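Local coordinates for putative integrase (Listeria innocua, PDB 5U96), which probably binds DNA and exchanges its strands as a site-specific serine integrase, of which this chain is the coiled-coil domain whose interactions mediate recombination directionality, at residues E5-L17 / M34-E46. Sequence-based numbering, arbitrary orientation.
Sequences EKLKIEHAKKKRL and MMNDIDAQINYYE
With CG anti to the backbone N (chi1 -162°) and the chain extended as far as CE, Lys14 of helix 7-17 reaches over to Asp39 on helix 34-46, the two side chains crossing at about a right angle. Its NZ forms a salt bridge with Asp39 OD1, modelled at a very short 2.4 Å whose exact length is doubtful. A long lysine suits this margin because its methylenes can pack on the way: CG lies 3.8 Å from Met35 CE, and CB rests near Ile38 CG2. Glu10 instead bends at chi2 (-66°), which lays its carboxylate across Gln41, with OE2 3.4 Å from Gln41 CG. Glu10 OE2 also accepts a hydrogen bond from a water shared with Tyr45 OH and forms a salt bridge of 3.5 Å with Lys13 NZ on its own helix, whereas OE1 is buried with no partner in the model. Tyr45 offers a broad ring face to Lys6 CB, a CH-pi contact of 3.8 Å to the centroid, while Glu10 CG meets the ring's edge. Leu7, branched and apolar, fits CD2 against Tyr45 CB (3.5 Å) and Ile42 CG2. The apolar, beta-branched chains of Ile38 and Ile42 fill holes between turns of the other helix: Ile38 among Glu10, Lys13, Lys14 and Leu17, Ile42 among Leu7, Glu10, His11 and Lys14. Leu17 carries the apolar seam on; the unbranched thioether chain of Met35, bent at chi2 and chi3, brings CE 3.6 Å from Leu17 CD2. Ile22 of the second subunit packs on Lys13 and Ile38. Glu10 and Lys14 return the knobs, and the axes of 7-17 and 34-46 come within 9.9 Å, their N-to-C directions 159° apart: the reciprocal knobs-into-holes packing of an antiparallel coiled-coil helical hairpin.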
loop_
_atom_site.group_PDB
_atom_site.type_symbol
_atom_site.label_atom_id
_atom_site.label_comp_id
_atom_site.label_asym_id
_atom_site.label_seq_id
_atom_site.Cartn_x
_atom_site.Cartn_y
_atom_site.Cartn_z
ATOM N N GLU A 5 -17.595 -13.513 -4.994
ATOM C CA GLU A 5 -17.479 -12.126 -5.435
ATOM C C GLU A 5 -16.388 -11.359 -4.688
ATOM O O GLU A 5 -16.479 -10.143 -4.523
ATOM C CB GLU A 5 -18.820 -11.407 -5.262
ATOM C CG GLU A 5 -20.009 -12.106 -5.926
ATOM C CD GLU A 5 -20.480 -13.340 -5.173
ATOM O OE1 GLU A 5 -19.936 -13.626 -4.086
ATOM O OE2 GLU A 5 -21.395 -14.030 -5.673
ATOM N N LYS A 6 -15.354 -12.070 -4.249
ATOM C CA LYS A 6 -14.252 -11.449 -3.519
ATOM C C LYS A 6 -13.107 -11.080 -4.454
ATOM O O LYS A 6 -12.293 -10.214 -4.135
ATOM C CB LYS A 6 -13.749 -12.378 -2.413
ATOM C CG LYS A 6 -14.795 -12.665 -1.349
ATOM C CD LYS A 6 -14.186 -12.856 0.032
ATOM C CE LYS A 6 -15.216 -12.583 1.115
ATOM N NZ LYS A 6 -15.044 -13.469 2.297
ATOM N N LEU A 7 -13.052 -11.732 -5.611
ATOM C CA LEU A 7 -11.977 -11.496 -6.567
ATOM C C LEU A 7 -12.128 -10.139 -7.249
ATOM O O LEU A 7 -11.135 -9.473 -7.542
ATOM C CB LEU A 7 -11.936 -12.609 -7.615
ATOM C CG LEU A 7 -11.476 -13.969 -7.088
ATOM C CD1 LEU A 7 -12.469 -15.058 -7.456
ATOM C CD2 LEU A 7 -10.090 -14.309 -7.615
ATOM N N LYS A 8 -13.369 -9.732 -7.505
ATOM C CA LYS A 8 -13.627 -8.442 -8.138
ATOM C C LYS A 8 -13.175 -7.299 -7.237
ATOM O O LYS A 8 -12.748 -6.251 -7.722
ATOM C CB LYS A 8 -15.109 -8.285 -8.479
ATOM C CG LYS A 8 -15.580 -9.160 -9.629
ATOM C CD LYS A 8 -17.055 -8.934 -9.932
ATOM C CE LYS A 8 -17.620 -10.007 -10.851
ATOM N NZ LYS A 8 -17.560 -11.358 -10.230
ATOM N N ILE A 9 -13.277 -7.500 -5.927
ATOM C CA ILE A 9 -12.767 -6.525 -4.975
ATOM C C ILE A 9 -11.244 -6.524 -5.014
ATOM O O ILE A 9 -10.616 -5.467 -5.010
ATOM C CB ILE A 9 -13.244 -6.815 -3.537
ATOM C CG1 ILE A 9 -14.767 -6.658 -3.443
ATOM C CG2 ILE A 9 -12.536 -5.888 -2.549
ATOM C CD1 ILE A 9 -15.323 -6.828 -2.042
ATOM N N GLU A 10 -10.656 -7.716 -5.047
ATOM C CA GLU A 10 -9.206 -7.853 -5.099
ATOM C C GLU A 10 -8.649 -7.236 -6.378
ATOM O O GLU A 10 -7.567 -6.649 -6.373
ATOM C CB GLU A 10 -8.802 -9.326 -5.002
ATOM C CG GLU A 10 -8.886 -9.903 -3.595
ATOM C CD GLU A 10 -7.888 -9.274 -2.638
ATOM O OE1 GLU A 10 -6.840 -8.780 -3.106
ATOM O OE2 GLU A 10 -8.154 -9.270 -1.418
ATOM N N HIS A 11 -9.395 -7.369 -7.470
ATOM C CA HIS A 11 -9.004 -6.760 -8.735
ATOM C C HIS A 11 -9.100 -5.244 -8.638
ATOM O O HIS A 11 -8.280 -4.525 -9.206
ATOM C CB HIS A 11 -9.879 -7.279 -9.877
ATOM C CG HIS A 11 -9.646 -8.719 -10.205
ATOM N ND1 HIS A 11 -10.660 -9.568 -10.593
ATOM C CD2 HIS A 11 -8.513 -9.461 -10.206
ATOM C CE1 HIS A 11 -10.164 -10.772 -10.816
ATOM N NE2 HIS A 11 -8.863 -10.733 -10.589
ATOM N N ALA A 12 -10.108 -4.765 -7.916
ATOM C CA ALA A 12 -10.220 -3.343 -7.632
ATOM C C ALA A 12 -9.077 -2.932 -6.715
ATOM O O ALA A 12 -8.503 -1.858 -6.869
ATOM C CB ALA A 12 -11.563 -3.021 -7.000
ATOM N N LYS A 13 -8.742 -3.800 -5.765
ATOM C CA LYS A 13 -7.599 -3.565 -4.891
ATOM C C LYS A 13 -6.302 -3.632 -5.691
ATOM O O LYS A 13 -5.318 -2.979 -5.344
ATOM C CB LYS A 13 -7.568 -4.581 -3.745
ATOM C CG LYS A 13 -8.589 -4.312 -2.644
ATOM C CD LYS A 13 -8.552 -5.370 -1.541
ATOM C CE LYS A 13 -7.184 -5.466 -0.877
ATOM N NZ LYS A 13 -7.201 -6.348 0.324
ATOM N N LYS A 14 -6.308 -4.418 -6.764
ATOM C CA LYS A 14 -5.135 -4.546 -7.623
ATOM C C LYS A 14 -5.021 -3.354 -8.568
ATOM O O LYS A 14 -3.926 -2.837 -8.789
ATOM C CB LYS A 14 -5.188 -5.845 -8.430
ATOM C CG LYS A 14 -3.839 -6.262 -9.001
ATOM C CD LYS A 14 -3.955 -7.461 -9.931
ATOM C CE LYS A 14 -2.591 -7.888 -10.454
ATOM N NZ LYS A 14 -2.271 -9.302 -10.118
ATOM N N LYS A 15 -6.151 -2.928 -9.127
ATOM C CA LYS A 15 -6.173 -1.790 -10.044
ATOM C C LYS A 15 -5.626 -0.542 -9.372
ATOM O O LYS A 15 -4.669 0.063 -9.856
ATOM C CB LYS A 15 -7.593 -1.512 -10.548
ATOM C CG LYS A 15 -7.718 -0.200 -11.324
ATOM C CD LYS A 15 -9.151 0.119 -11.699
ATOM C CE LYS A 15 -9.262 1.531 -12.258
ATOM N NZ LYS A 15 -9.138 2.574 -11.198
ATOM N N ARG A 16 -6.263 -0.161 -8.269
ATOM C CA ARG A 16 -5.890 1.027 -7.511
ATOM C C ARG A 16 -4.385 1.059 -7.297
ATOM O O ARG A 16 -3.728 2.071 -7.531
ATOM C CB ARG A 16 -6.614 1.051 -6.164
ATOM C CG ARG A 16 -8.133 1.012 -6.267
ATOM C CD ARG A 16 -8.722 2.401 -6.303
ATOM N NE ARG A 16 -8.514 3.106 -5.044
ATOM C CZ ARG A 16 -8.643 4.417 -4.892
ATOM N NH1 ARG A 16 -8.973 5.185 -5.921
ATOM N NH2 ARG A 16 -8.433 4.965 -3.708
ATOM N N LEU A 17 -3.850 -0.080 -6.875
ATOM C CA LEU A 17 -2.422 -0.232 -6.659
ATOM C C LEU A 17 -1.638 0.002 -7.945
ATOM O O LEU A 17 -0.569 0.612 -7.924
ATOM C CB LEU A 17 -2.124 -1.626 -6.107
ATOM C CG LEU A 17 -0.671 -1.944 -5.754
ATOM C CD1 LEU A 17 -0.144 -0.966 -4.716
ATOM C CD2 LEU A 17 -0.552 -3.381 -5.258
ATOM N N MET A 34 2.871 -5.334 -1.162
ATOM C CA MET A 34 1.430 -5.503 -1.011
ATOM C C MET A 34 0.845 -6.239 -2.207
ATOM O O MET A 34 -0.162 -6.933 -2.086
ATOM C CB MET A 34 0.747 -4.151 -0.845
ATOM C CG MET A 34 1.314 -3.325 0.291
ATOM S SD MET A 34 0.569 -1.697 0.399
ATOM C CE MET A 34 1.207 -0.932 -1.088
ATOM N N MET A 35 1.477 -6.077 -3.364
ATOM C CA MET A 35 1.062 -6.800 -4.556
ATOM C C MET A 35 1.292 -8.293 -4.356
ATOM O O MET A 35 0.516 -9.120 -4.835
ATOM C CB MET A 35 1.825 -6.303 -5.784
ATOM C CG MET A 35 1.479 -7.047 -7.062
ATOM S SD MET A 35 -0.255 -6.885 -7.527
ATOM C CE MET A 35 -0.257 -5.261 -8.281
ATOM N N ASN A 36 2.364 -8.631 -3.648
ATOM C CA ASN A 36 2.652 -10.016 -3.303
ATOM C C ASN A 36 1.525 -10.606 -2.466
ATOM O O ASN A 36 1.194 -11.786 -2.592
ATOM C CB ASN A 36 3.980 -10.109 -2.549
ATOM C CG ASN A 36 4.294 -11.516 -2.085
ATOM O OD1 ASN A 36 4.696 -12.369 -2.877
ATOM N ND2 ASN A 36 4.128 -11.763 -0.791
ATOM N N ASP A 37 0.935 -9.773 -1.615
ATOM C CA ASP A 37 -0.200 -10.183 -0.797
ATOM C C ASP A 37 -1.485 -10.182 -1.615
ATOM O O ASP A 37 -2.324 -11.070 -1.468
ATOM C CB ASP A 37 -0.350 -9.259 0.413
ATOM C CG ASP A 37 0.872 -9.268 1.310
ATOM O OD1 ASP A 37 1.509 -10.335 1.440
ATOM O OD2 ASP A 37 1.196 -8.209 1.885
ATOM N N ILE A 38 -1.636 -9.181 -2.478
ATOM C CA ILE A 38 -2.833 -9.056 -3.301
ATOM C C ILE A 38 -2.905 -10.167 -4.349
ATOM O O ILE A 38 -3.959 -10.768 -4.542
ATOM C CB ILE A 38 -2.894 -7.679 -3.998
ATOM C CG1 ILE A 38 -3.283 -6.598 -2.983
ATOM C CG2 ILE A 38 -3.890 -7.708 -5.151
ATOM C CD1 ILE A 38 -3.262 -5.186 -3.536
ATOM N N ASP A 39 -1.791 -10.433 -5.026
ATOM C CA ASP A 39 -1.740 -11.511 -6.013
ATOM C C ASP A 39 -2.022 -12.862 -5.365
ATOM O O ASP A 39 -2.728 -13.697 -5.931
ATOM C CB ASP A 39 -0.376 -11.549 -6.709
ATOM C CG ASP A 39 -0.178 -10.401 -7.680
ATOM O OD1 ASP A 39 -1.181 -9.781 -8.090
ATOM O OD2 ASP A 39 0.984 -10.125 -8.045
ATOM N N ALA A 40 -1.465 -13.072 -4.176
ATOM C CA ALA A 40 -1.630 -14.330 -3.457
ATOM C C ALA A 40 -3.087 -14.576 -3.080
ATOM O O ALA A 40 -3.580 -15.697 -3.189
ATOM C CB ALA A 40 -0.761 -14.340 -2.214
ATOM N N GLN A 41 -3.770 -13.528 -2.631
ATOM C CA GLN A 41 -5.164 -13.654 -2.220
ATOM C C GLN A 41 -6.048 -14.010 -3.410
ATOM O O GLN A 41 -7.046 -14.716 -3.262
ATOM C CB GLN A 41 -5.651 -12.359 -1.564
ATOM C CG GLN A 41 -7.065 -12.440 -1.007
ATOM C CD GLN A 41 -7.278 -13.657 -0.129
ATOM O OE1 GLN A 41 -7.911 -14.629 -0.542
ATOM N NE2 GLN A 41 -6.744 -13.616 1.084
ATOM N N ILE A 42 -5.678 -13.520 -4.588
ATOM C CA ILE A 42 -6.363 -13.896 -5.818
ATOM C C ILE A 42 -6.138 -15.375 -6.107
ATOM O O ILE A 42 -7.004 -16.051 -6.662
ATOM C CB ILE A 42 -5.874 -13.063 -7.023
ATOM C CG1 ILE A 42 -6.222 -11.585 -6.825
ATOM C CG2 ILE A 42 -6.484 -13.590 -8.318
ATOM C CD1 ILE A 42 -5.594 -10.661 -7.851
ATOM N N ASN A 43 -4.966 -15.869 -5.722
ATOM C CA ASN A 43 -4.586 -17.248 -5.993
ATOM C C ASN A 43 -5.422 -18.246 -5.196
ATOM O O ASN A 43 -5.850 -19.271 -5.728
ATOM C CB ASN A 43 -3.103 -17.453 -5.682
ATOM C CG ASN A 43 -2.532 -18.695 -6.338
ATOM O OD1 ASN A 43 -3.106 -19.233 -7.285
ATOM N ND2 ASN A 43 -1.391 -19.154 -5.839
ATOM N N TYR A 44 -5.648 -17.946 -3.921
ATOM C CA TYR A 44 -6.420 -18.831 -3.055
ATOM C C TYR A 44 -7.883 -18.876 -3.486
ATOM O O TYR A 44 -8.506 -19.938 -3.480
ATOM C CB TYR A 44 -6.319 -18.388 -1.592
ATOM C CG TYR A 44 -6.951 -19.369 -0.625
ATOM C CD1 TYR A 44 -6.342 -20.587 -0.348
ATOM C CD2 TYR A 44 -8.155 -19.084 0.004
ATOM C CE1 TYR A 44 -6.914 -21.492 0.528
ATOM C CE2 TYR A 44 -8.733 -19.982 0.885
ATOM C CZ TYR A 44 -8.110 -21.186 1.141
ATOM O OH TYR A 44 -8.683 -22.085 2.014
ATOM N N TYR A 45 -8.427 -17.720 -3.858
ATOM C CA TYR A 45 -9.805 -17.638 -4.332
ATOM C C TYR A 45 -9.993 -18.504 -5.572
ATOM O O TYR A 45 -11.056 -19.090 -5.778
ATOM C CB TYR A 45 -10.189 -16.185 -4.635
ATOM C CG TYR A 45 -10.379 -15.299 -3.414
ATOM C CD1 TYR A 45 -10.739 -15.836 -2.183
ATOM C CD2 TYR A 45 -10.204 -13.925 -3.500
ATOM C CE1 TYR A 45 -10.916 -15.028 -1.075
ATOM C CE2 TYR A 45 -10.378 -13.109 -2.395
ATOM C CZ TYR A 45 -10.734 -13.666 -1.185
ATOM O OH TYR A 45 -10.909 -12.862 -0.083
ATOM N N GLU A 46 -8.954 -18.582 -6.396
ATOM C CA GLU A 46 -8.959 -19.463 -7.555
ATOM C C GLU A 46 -8.810 -20.914 -7.122
ATOM O O GLU A 46 -9.476 -21.806 -7.648
ATOM C CB GLU A 46 -7.830 -19.090 -8.518
ATOM C CG GLU A 46 -8.107 -17.855 -9.359
ATOM C CD GLU A 46 -6.841 -17.214 -9.899
ATOM O OE1 GLU A 46 -5.756 -17.818 -9.768
ATOM O OE2 GLU A 46 -6.931 -16.098 -10.455
HETATM O O HOH W 1 -10.151 -10.442 0.313
#